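Local coordinates for YokD protein (Bacillus subtilis, PDB 2NYG) that binds coenzyme A and belongs to the antibiotic N-acetyltransferase family, so that it probably acetylates aminoglycoside-like substrates and may contribute to antibiotic resistance, at residues S40-W44 against V242-N246; A176-S180 against F224-Q229; I66-S70 against I115-F119. One frame throughout, in Å; residues are numbered along the deposited sequence.

How the interactions relate
Three contacts tie distant parts of the chain together, two of them touching one coenzyme A and the third lying near it. From the N terminus, the loop 40-44 after strand 32-37 is met some two hundred residues later, when 242-246 closes interaction 1 at the turn between strands 238-242 and 245-251. Within that long loop lie the other two contacts, one after the other. Interaction 3 closes first, laying helix 114-119 against strand 65-69; interaction 2 follows, docking the loop after strand 170-174 on helix 224-234. Their centres lie about 17 to 19 Å apart and none touches another. Interactions 1 and 3 reach the same mixed sheet, interactions 1 and 2 the cofactor.

Interaction 1: residues S40-W44 against V242-N246; sequences SSIGW and VGSAN. With COA (coenzyme A), chain G.
The backbone N-H of S244 donates to the carbonyl oxygen of I42, a hydrogen bond that joins the turn 242-246 to the loop 40-44, with S244 N and I42 O 2.8 Å apart. The donor stands above the carbonyl plane, 38° out of it, and the N-H...O angle is 152°. The hydroxyl of the same serine reaches back over the loop: a chi1 of 61° holds OG between the backbone N and carbonyl carbon of S244, within weak hydrogen-bonding range of both S41 O and I42 O, and the choice between them is not settled.

Around this polar centre the packing is slight. The methyl of A245 faces the loop, with its CB 3.5 Å from S41 OG and 4.0 Å from I42 CG1. The hydroxyl of S41 is itself bonded to the carbonyl of S38. The I42 branch CG2 lies 3.6 Å from V242 O, beside the backbone of the type II' turn from V242 to A245. G243 occupies a corner of that turn with positive phi, next to I42.

On the cofactor side, S40 OG lies 2.8 Å from O5A and 2.9 Å from O4A of coenzyme A, two oxygens of one phosphate that compete for its single proton. The adenine sits near the backbone of G43 and W44, while the W44 ring packs on I94 of the second subunit. The chemistry implies a division of labour: the turn holds the I42 carbonyl by the N-H of S244, with a weak, shared hydroxyl bond beside it, while S40 meets the cofactor's pyrophosphate.

Interaction 2: residues A176-S180 against F224-Q229; sequences ADFDS and FQEVGQ. With COA (coenzyme A), chain G.
The ring of F178 lies on the backbone of helix 224-234 at G228. The glycine CA stands over the centre of one face, 3.5 Å from the ring centroid and 11° off its normal, a CH-pi contact, and G228 O covers the same ring toward CE1. At the edge, near the ring plane, comes Q225 NE2. The ring thus lies directly against the helix backbone at this glycine.

The second flat pair is the carboxylate of D177 and the amide of Q225, whose planes are 84° apart. Q225 sends its CG anti to the backbone N (chi1 -175°) and then bends at chi2, which brings its amide back over the loop. There Q225 NE2 donates to D177 OD1 at 3.1 Å; the acceptor lies in the amide plane, but the donor approaches from above the carboxylate. D177 OD1 uses its anti lone pair for the N-H of F178, at 2.7 Å from F178 N, and also forms a salt bridge with R248. These partners probably help keep the carboxylate charged. The other end of the amide accepts a weak bond, with D179 N 3.1 Å from Q225 OE1, so the two ends of the amide together probably help set its rotation.

Beside this, F224 presents its CB to D179 CA at 4.0 Å, while its ring meets H185 edge-to-face. On the loop's cofactor side, A176 CB approaches O9P of coenzyme A, and S180 OG makes a weak hydrogen bond to that oxygen. The arrangement is that of a loop following a central strand, its short 3-10 turn seated on a helix and its serine lining the pantetheine part of the CoA pocket.

Interaction 3: residues I66-S70 against I115-F119; sequences IVMPS and IVELF
The methyl end of M68 rests on the ring of F119, lying in the groove formed by F119, V116 and I115. M68 CE stands over one face, 3.6 Å from the F119 ring centroid and displaced toward the rim, in a CH-pi contact; the sulfur follows obliquely at 4.3 Å from the same centroid, a Met-aromatic contact. With CG beside the backbone N and the chain extended beyond it, the methionine reaches from the strand toward the helix as a long, narrow bump. It slides past V116 in the opposite direction, its SD 3.5 Å from V116 CG2, and its methyl also approaches I115 CG2 at 4.1 Å.

F119 extends toward the strand because its CG is anti to the backbone N (chi1 -174°). The far end of its ring meets I66: I66 CD1 lies 3.4 Å from F119 CZ, with I66 CG1 beside it. Of these two residues on one side of the strand, M68 thus covers one face of the ring and I66 meets the CZ end obliquely.

Farther along, V116 packs against the P69-S70 backbone. Its CG1 lies by the carbonyl of P69 and 4.1 Å from S70 CB. Strands 135-139 and 32-37 flank this strand, with V136 and V35 touching M68, while I53 of helix 48-60 touches F119.

The axes of strand segment 66-69 and helix segment 115-119 approach to 9.1 Å, with a signed crossing angle of -117°. It is the apolar core of an alpha/beta fold, a helix laid over the central sheet, and Q114, which binds CoA, immediately precedes the packed residues.

Interaction 1: residues S40-W44 against V242-N246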
loop_
_atom_site.group_PDB
_atom_site.type_symbol
_atom_site.label_atom_id
_atom_site.label_comp_id
_atom_site.label_asym_id
_atom_site.label_seq_id
_atom_site.Cartn_x
_atom_site.Cartn_y
_atom_site.Cartn_z
ATOM N N SER A 40 -3.577 -4.011 13.318
ATOM C CA SER A 40 -4.785 -4.190 14.123
ATOM C C SER A 40 -4.579 -4.584 15.589
ATOM O O SER A 40 -5.346 -4.183 16.458
ATOM C CB SER A 40 -5.722 -5.200 13.449
ATOM O OG SER A 40 -5.092 -6.448 13.240
ATOM N N SER A 41 -3.540 -5.354 15.864
ATOM C CA SER A 41 -3.261 -5.803 17.210
ATOM C C SER A 41 -2.970 -4.660 18.162
ATOM O O SER A 41 -2.847 -4.855 19.374
ATOM C CB SER A 41 -2.057 -6.720 17.195
ATOM O OG SER A 41 -0.951 -6.022 16.667
ATOM N N ILE A 42 -2.850 -3.462 17.611
ATOM C CA ILE A 42 -2.529 -2.308 18.431
ATOM C C ILE A 42 -3.751 -1.616 19.015
ATOM O O ILE A 42 -3.666 -0.976 20.070
ATOM C CB ILE A 42 -1.720 -1.271 17.628
ATOM C CG1 ILE A 42 -0.416 -1.894 17.138
ATOM C CG2 ILE A 42 -1.421 -0.061 18.495
ATOM C CD1 ILE A 42 0.356 -1.000 16.207
ATOM N N GLY A 43 -4.885 -1.775 18.340
ATOM C CA GLY A 43 -6.095 -1.107 18.766
ATOM C C GLY A 43 -6.182 0.057 17.798
ATOM O O GLY A 43 -5.199 0.354 17.120
ATOM N N TRP A 44 -7.327 0.719 17.718
ATOM C CA TRP A 44 -7.461 1.826 16.785
ATOM C C TRP A 44 -6.377 2.871 16.963
ATOM O O TRP A 44 -6.179 3.373 18.068
ATOM C CB TRP A 44 -8.815 2.526 16.942
ATOM C CG TRP A 44 -9.038 3.533 15.847
ATOM C CD1 TRP A 44 -9.205 3.260 14.531
ATOM C CD2 TRP A 44 -9.013 4.964 15.958
ATOM N NE1 TRP A 44 -9.280 4.418 13.806
ATOM C CE2 TRP A 44 -9.163 5.482 14.656
ATOM C CE3 TRP A 44 -8.869 5.856 17.028
ATOM C CZ2 TRP A 44 -9.174 6.855 14.387
ATOM C CZ3 TRP A 44 -8.879 7.226 16.761
ATOM C CH2 TRP A 44 -9.031 7.709 15.449
ATOM N N VAL A 242 2.524 -2.246 23.246
ATOM C CA VAL A 242 2.559 -1.042 22.420
ATOM C C VAL A 242 1.096 -0.880 22.033
ATOM O O VAL A 242 0.620 -1.473 21.057
ATOM C CB VAL A 242 3.416 -1.225 21.163
ATOM C CG1 VAL A 242 3.202 -0.068 20.223
ATOM C CG2 VAL A 242 4.869 -1.304 21.551
ATOM N N GLY A 243 0.379 -0.086 22.817
ATOM C CA GLY A 243 -1.041 0.072 22.580
ATOM C C GLY A 243 -1.681 -1.153 23.215
ATOM O O GLY A 243 -1.487 -1.414 24.407
ATOM N N SER A 244 -2.437 -1.927 22.451
ATOM C CA SER A 244 -3.031 -3.120 23.038
ATOM C C SER A 244 -2.346 -4.381 22.499
ATOM O O SER A 244 -2.752 -5.500 22.805
ATOM C CB SER A 244 -4.545 -3.152 22.790
ATOM O OG SER A 244 -4.842 -3.182 21.416
ATOM N N ALA A 245 -1.279 -4.188 21.724
ATOM C CA ALA A 245 -0.524 -5.297 21.151
ATOM C C ALA A 245 0.603 -5.732 22.068
ATOM O O ALA A 245 1.237 -4.911 22.716
ATOM C CB ALA A 245 0.046 -4.902 19.800
ATOM N N ASN A 246 0.845 -7.038 22.107
ATOM C CA ASN A 246 1.902 -7.621 22.936
ATOM C C ASN A 246 3.173 -7.653 22.135
ATOM O O ASN A 246 3.205 -8.191 21.030
ATOM C CB ASN A 246 1.525 -9.041 23.361
ATOM C CG ASN A 246 0.412 -9.058 24.372
ATOM O OD1 ASN A 246 -0.658 -9.608 24.122
ATOM N ND2 ASN A 246 0.653 -8.444 25.526
HETATM N N1A COA G . -5.765 0.953 14.106
HETATM C C2A COA G . -5.768 -0.438 14.271
HETATM N N3A COA G . -6.119 -1.237 13.203
HETATM C C4A COA G . -6.465 -0.679 11.990
HETATM C C5A COA G . -6.469 0.712 11.778
HETATM C C6A COA G . -6.119 1.539 12.859
HETATM N N6A COA G . -6.108 2.858 12.725
HETATM N N7A COA G . -6.849 0.951 10.488
HETATM C C8A COA G . -7.076 -0.257 9.894
HETATM N N9A COA G . -6.835 -1.272 10.843
HETATM C C1B COA G . -6.949 -2.745 10.715
HETATM C C2B COA G . -7.786 -3.301 9.528
HETATM O O2B COA G . -9.213 -3.123 9.668
HETATM C C3B COA G . -7.376 -4.762 9.506
HETATM O O3B COA G . -8.280 -5.393 10.465
HETATM P P3B COA G . -9.163 -6.739 10.185
HETATM O O7A COA G . -8.868 -7.288 8.767
HETATM O O8A COA G . -10.634 -6.397 10.206
HETATM O O9A COA G . -8.849 -7.745 11.264
HETATM C C4B COA G . -5.896 -4.754 9.974
HETATM O O4B COA G . -5.724 -3.500 10.672
HETATM C C5B COA G . -4.846 -4.832 8.814
HETATM O O5B COA G . -3.533 -4.812 9.451
HETATM P P1A COA G . -2.425 -5.861 9.017
HETATM O O1A COA G . -1.176 -5.682 9.817
HETATM O O2A COA G . -2.138 -5.738 7.514
HETATM O O3A COA G . -3.145 -7.209 9.273
HETATM P P2A COA G . -3.371 -7.918 10.695
HETATM O O4A COA G . -4.835 -8.078 10.899
HETATM O O5A COA G . -2.769 -7.148 11.867
HETATM O O6A COA G . -2.553 -9.295 10.400
HETATM C CBP COA G . -0.164 -10.053 10.018
HETATM C CCP COA G . -1.272 -9.547 10.989
HETATM C CDP COA G . -0.792 -10.746 8.783
HETATM C CEP COA G . 0.679 -8.818 9.631
HETATM C CAP COA G . 0.628 -11.199 10.734
HETATM O OAP COA G . 0.001 -11.416 12.018
HETATM C C9P COA G . 2.134 -10.924 10.966
HETATM O O9P COA G . 2.532 -10.925 12.269
HETATM N N8P COA G . 3.062 -10.665 10.008
HETATM C C7P COA G . 4.436 -10.229 10.347
HETATM C C6P COA G . 5.035 -9.072 9.534
#

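Interaction 2: residues A176-S180 against F224-Q229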
loop_
_atom_site.group_PDB
_atom_site.type_symbol
_atom_site.label_atom_id
_atom_site.label_comp_id
_atom_site.label_asym_id
_atom_site.label_seq_id
_atom_site.Cartn_x
_atom_site.Cartn_y
_atom_site.Cartn_z
ATOM N N ALA A 176 3.193 -9.303 16.646
ATOM C CA ALA A 176 3.442 -10.579 15.967
ATOM C C ALA A 176 4.149 -11.566 16.873
ATOM O O ALA A 176 4.713 -11.193 17.893
ATOM C CB ALA A 176 4.276 -10.368 14.730
ATOM N N ASP A 177 4.125 -12.835 16.487
ATOM C CA ASP A 177 4.789 -13.870 17.268
ATOM C C ASP A 177 6.050 -14.321 16.536
ATOM O O ASP A 177 6.399 -13.785 15.486
ATOM C CB ASP A 177 3.862 -15.072 17.496
ATOM C CG ASP A 177 4.079 -15.732 18.859
ATOM O OD1 ASP A 177 5.249 -15.866 19.298
ATOM O OD2 ASP A 177 3.073 -16.122 19.489
ATOM N N PHE A 178 6.721 -15.315 17.101
ATOM C CA PHE A 178 7.948 -15.849 16.534
ATOM C C PHE A 178 7.844 -16.451 15.141
ATOM O O PHE A 178 8.804 -16.424 14.371
ATOM C CB PHE A 178 8.521 -16.882 17.481
ATOM C CG PHE A 178 9.112 -16.292 18.720
ATOM C CD1 PHE A 178 8.579 -16.586 19.973
ATOM C CD2 PHE A 178 10.224 -15.454 18.638
ATOM C CE1 PHE A 178 9.148 -16.057 21.130
ATOM C CE2 PHE A 178 10.798 -14.920 19.783
ATOM C CZ PHE A 178 10.263 -15.223 21.035
ATOM N N ASP A 179 6.677 -16.991 14.820
ATOM C CA ASP A 179 6.449 -17.617 13.523
ATOM C C ASP A 179 6.689 -16.648 12.379
ATOM O O ASP A 179 6.692 -17.057 11.226
ATOM C CB ASP A 179 5.019 -18.150 13.439
ATOM C CG ASP A 179 3.991 -17.042 13.426
ATOM O OD1 ASP A 179 4.033 -16.176 14.325
ATOM O OD2 ASP A 179 3.141 -17.030 12.514
ATOM N N SER A 180 6.892 -15.375 12.716
ATOM C CA SER A 180 7.134 -14.306 11.743
ATOM C C SER A 180 8.547 -13.780 11.767
ATOM O O SER A 180 8.866 -12.903 10.990
ATOM C CB SER A 180 6.227 -13.102 12.005
ATOM O OG SER A 180 4.851 -13.442 12.014
ATOM N N PHE A 224 9.745 -22.150 13.540
ATOM C CA PHE A 224 10.115 -20.869 14.134
ATOM C C PHE A 224 9.417 -20.561 15.432
ATOM O O PHE A 224 10.024 -20.005 16.334
ATOM C CB PHE A 224 9.881 -19.728 13.144
ATOM C CG PHE A 224 10.826 -19.740 11.972
ATOM C CD1 PHE A 224 11.684 -20.817 11.760
ATOM C CD2 PHE A 224 10.821 -18.695 11.044
ATOM C CE1 PHE A 224 12.509 -20.862 10.658
ATOM C CE2 PHE A 224 11.653 -18.733 9.920
ATOM C CZ PHE A 224 12.493 -19.814 9.728
ATOM N N GLN A 225 8.143 -20.928 15.528
ATOM C CA GLN A 225 7.390 -20.684 16.741
ATOM C C GLN A 225 7.980 -21.491 17.891
ATOM O O GLN A 225 8.005 -21.029 19.028
ATOM C CB GLN A 225 5.926 -21.053 16.543
ATOM C CG GLN A 225 5.054 -20.706 17.728
ATOM C CD GLN A 225 5.163 -19.251 18.109
ATOM O OE1 GLN A 225 5.343 -18.390 17.255
ATOM N NE2 GLN A 225 5.043 -18.968 19.395
ATOM N N GLU A 226 8.469 -22.692 17.590
ATOM C CA GLU A 226 9.076 -23.537 18.608
ATOM C C GLU A 226 10.460 -22.999 18.948
ATOM O O GLU A 226 10.854 -22.946 20.106
ATOM C CB GLU A 226 9.206 -24.971 18.114
ATOM C CG GLU A 226 9.120 -25.992 19.229
ATOM C CD GLU A 226 9.473 -27.401 18.776
ATOM O OE1 GLU A 226 8.957 -27.838 17.717
ATOM O OE2 GLU A 226 10.264 -28.063 19.490
ATOM N N VAL A 227 11.198 -22.588 17.930
ATOM C CA VAL A 227 12.536 -22.055 18.148
ATOM C C VAL A 227 12.515 -20.829 19.062
ATOM O O VAL A 227 13.320 -20.719 19.978
ATOM C CB VAL A 227 13.183 -21.668 16.821
ATOM C CG1 VAL A 227 14.572 -21.122 17.061
ATOM C CG2 VAL A 227 13.192 -22.880 15.890
ATOM N N GLY A 228 11.575 -19.924 18.801
ATOM C CA GLY A 228 11.458 -18.713 19.585
ATOM C C GLY A 228 11.064 -18.994 21.016
ATOM O O GLY A 228 11.517 -18.342 21.945
ATOM N N GLN A 229 10.213 -19.988 21.200
ATOM C CA GLN A 229 9.772 -20.302 22.548
ATOM C C GLN A 229 10.899 -20.945 23.373
ATOM O O GLN A 229 10.927 -20.845 24.597
ATOM C CB GLN A 229 8.520 -21.184 22.489
ATOM C CG GLN A 229 7.225 -20.359 22.364
ATOM C CD GLN A 229 5.956 -21.188 22.112
ATOM O OE1 GLN A 229 5.749 -22.235 22.723
ATOM N NE2 GLN A 229 5.089 -20.693 21.224
HETATM N N1A COA G . -5.765 0.953 14.106
HETATM C C2A COA G . -5.768 -0.438 14.271
HETATM N N3A COA G . -6.119 -1.237 13.203
HETATM C C4A COA G . -6.465 -0.679 11.990
HETATM C C5A COA G . -6.469 0.712 11.778
HETATM C C6A COA G . -6.119 1.539 12.859
HETATM N N6A COA G . -6.108 2.858 12.725
HETATM N N7A COA G . -6.849 0.951 10.488
HETATM C C8A COA G . -7.076 -0.257 9.894
HETATM N N9A COA G . -6.835 -1.272 10.843
HETATM C C1B COA G . -6.949 -2.745 10.715
HETATM C C2B COA G . -7.786 -3.301 9.528
HETATM O O2B COA G . -9.213 -3.123 9.668
HETATM C C3B COA G . -7.376 -4.762 9.506
HETATM O O3B COA G . -8.280 -5.393 10.465
HETATM P P3B COA G . -9.163 -6.739 10.185
HETATM O O7A COA G . -8.868 -7.288 8.767
HETATM O O8A COA G . -10.634 -6.397 10.206
HETATM O O9A COA G . -8.849 -7.745 11.264
HETATM C C4B COA G . -5.896 -4.754 9.974
HETATM O O4B COA G . -5.724 -3.500 10.672
HETATM C C5B COA G . -4.846 -4.832 8.814
HETATM O O5B COA G . -3.533 -4.812 9.451
HETATM P P1A COA G . -2.425 -5.861 9.017
HETATM O O1A COA G . -1.176 -5.682 9.817
HETATM O O2A COA G . -2.138 -5.738 7.514
HETATM O O3A COA G . -3.145 -7.209 9.273
HETATM P P2A COA G . -3.371 -7.918 10.695
HETATM O O4A COA G . -4.835 -8.078 10.899
HETATM O O5A COA G . -2.769 -7.148 11.867
HETATM O O6A COA G . -2.553 -9.295 10.400
HETATM C CBP COA G . -0.164 -10.053 10.018
HETATM C CCP COA G . -1.272 -9.547 10.989
HETATM C CDP COA G . -0.792 -10.746 8.783
HETATM C CEP COA G . 0.679 -8.818 9.631
HETATM C CAP COA G . 0.628 -11.199 10.734
HETATM O OAP COA G . 0.001 -11.416 12.018
HETATM C C9P COA G . 2.134 -10.924 10.966
HETATM O O9P COA G . 2.532 -10.925 12.269
HETATM N N8P COA G . 3.062 -10.665 10.008
HETATM C C7P COA G . 4.436 -10.229 10.347
HETATM C C6P COA G . 5.035 -9.072 9.534
#

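Interaction 3: residues I66-S70 against I115-F119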
loop_
_atom_site.group_PDB
_atom_site.type_symbol
_atom_site.label_atom_id
_atom_site.label_comp_id
_atom_site.label_asym_id
_atom_site.label_seq_id
_atom_site.Cartn_x
_atom_site.Cartn_y
_atom_site.Cartn_z
ATOM N N ILE A 66 15.508 1.486 10.569
ATOM C CA ILE A 66 14.411 0.538 10.684
ATOM C C ILE A 66 14.281 -0.268 9.399
ATOM O O ILE A 66 14.189 0.279 8.301
ATOM C CB ILE A 66 13.056 1.202 11.026
ATOM C CG1 ILE A 66 12.579 2.080 9.898
ATOM C CG2 ILE A 66 13.192 2.051 12.267
ATOM C CD1 ILE A 66 11.370 2.874 10.291
ATOM N N VAL A 67 14.307 -1.586 9.558
ATOM C CA VAL A 67 14.207 -2.508 8.439
ATOM C C VAL A 67 12.941 -3.351 8.574
ATOM O O VAL A 67 12.485 -3.643 9.685
ATOM C CB VAL A 67 15.440 -3.466 8.385
ATOM C CG1 VAL A 67 15.315 -4.408 7.203
ATOM C CG2 VAL A 67 16.727 -2.672 8.291
ATOM N N MET A 68 12.370 -3.730 7.438
ATOM C CA MET A 68 11.183 -4.553 7.442
ATOM C C MET A 68 11.261 -5.483 6.265
ATOM O O MET A 68 11.834 -5.143 5.237
ATOM C CB MET A 68 9.915 -3.711 7.306
ATOM C CG MET A 68 9.601 -2.830 8.482
ATOM S SD MET A 68 8.001 -2.025 8.311
ATOM C CE MET A 68 8.244 -0.529 9.242
ATOM N N PRO A 69 10.682 -6.680 6.399
ATOM C CA PRO A 69 10.689 -7.652 5.315
ATOM C C PRO A 69 9.583 -7.214 4.375
ATOM O O PRO A 69 8.509 -6.834 4.823
ATOM C CB PRO A 69 10.389 -8.955 6.041
ATOM C CG PRO A 69 9.440 -8.523 7.080
ATOM C CD PRO A 69 10.054 -7.246 7.605
ATOM N N SER A 70 9.840 -7.236 3.074
ATOM C CA SER A 70 8.827 -6.810 2.112
ATOM C C SER A 70 8.683 -7.800 0.976
ATOM O O SER A 70 8.701 -7.429 -0.195
ATOM C CB SER A 70 9.189 -5.438 1.556
ATOM O OG SER A 70 10.511 -5.436 1.052
ATOM N N ILE A 115 1.271 -1.981 7.466
ATOM C CA ILE A 115 2.365 -1.079 7.789
ATOM C C ILE A 115 3.543 -1.232 6.830
ATOM O O ILE A 115 4.097 -0.242 6.355
ATOM C CB ILE A 115 2.833 -1.298 9.222
ATOM C CG1 ILE A 115 1.805 -0.708 10.179
ATOM C CG2 ILE A 115 4.182 -0.656 9.442
ATOM C CD1 ILE A 115 1.905 -1.222 11.606
ATOM N N VAL A 116 3.925 -2.469 6.539
ATOM C CA VAL A 116 5.032 -2.707 5.624
ATOM C C VAL A 116 4.683 -2.252 4.219
ATOM O O VAL A 116 5.530 -1.733 3.501
ATOM C CB VAL A 116 5.410 -4.201 5.565
ATOM C CG1 VAL A 116 6.348 -4.463 4.395
ATOM C CG2 VAL A 116 6.080 -4.612 6.862
ATOM N N GLU A 117 3.430 -2.445 3.823
ATOM C CA GLU A 117 3.015 -2.064 2.482
ATOM C C GLU A 117 3.099 -0.554 2.289
ATOM O O GLU A 117 3.459 -0.070 1.218
ATOM C CB GLU A 117 1.595 -2.573 2.192
ATOM C CG GLU A 117 1.082 -2.203 0.802
ATOM C CD GLU A 117 1.903 -2.803 -0.332
ATOM O OE1 GLU A 117 3.075 -3.169 -0.121
ATOM O OE2 GLU A 117 1.374 -2.889 -1.454
ATOM N N LEU A 118 2.767 0.185 3.335
ATOM C CA LEU A 118 2.834 1.627 3.275
ATOM C C LEU A 118 4.275 2.090 3.493
ATOM O O LEU A 118 4.732 3.048 2.877
ATOM C CB LEU A 118 1.950 2.238 4.347
ATOM C CG LEU A 118 2.029 3.755 4.297
ATOM C CD1 LEU A 118 1.459 4.252 2.971
ATOM C CD2 LEU A 118 1.285 4.336 5.462
ATOM N N PHE A 119 4.988 1.394 4.370
ATOM C CA PHE A 119 6.355 1.753 4.684
ATOM C C PHE A 119 7.286 1.665 3.483
ATOM O O PHE A 119 8.276 2.397 3.400
ATOM C CB PHE A 119 6.884 0.861 5.808
ATOM C CG PHE A 119 8.244 1.249 6.285
ATOM C CD1 PHE A 119 8.446 2.476 6.920
ATOM C CD2 PHE A 119 9.335 0.416 6.062
ATOM C CE1 PHE A 119 9.708 2.864 7.317
ATOM C CE2 PHE A 119 10.601 0.798 6.457
ATOM C CZ PHE A 119 10.785 2.026 7.085
#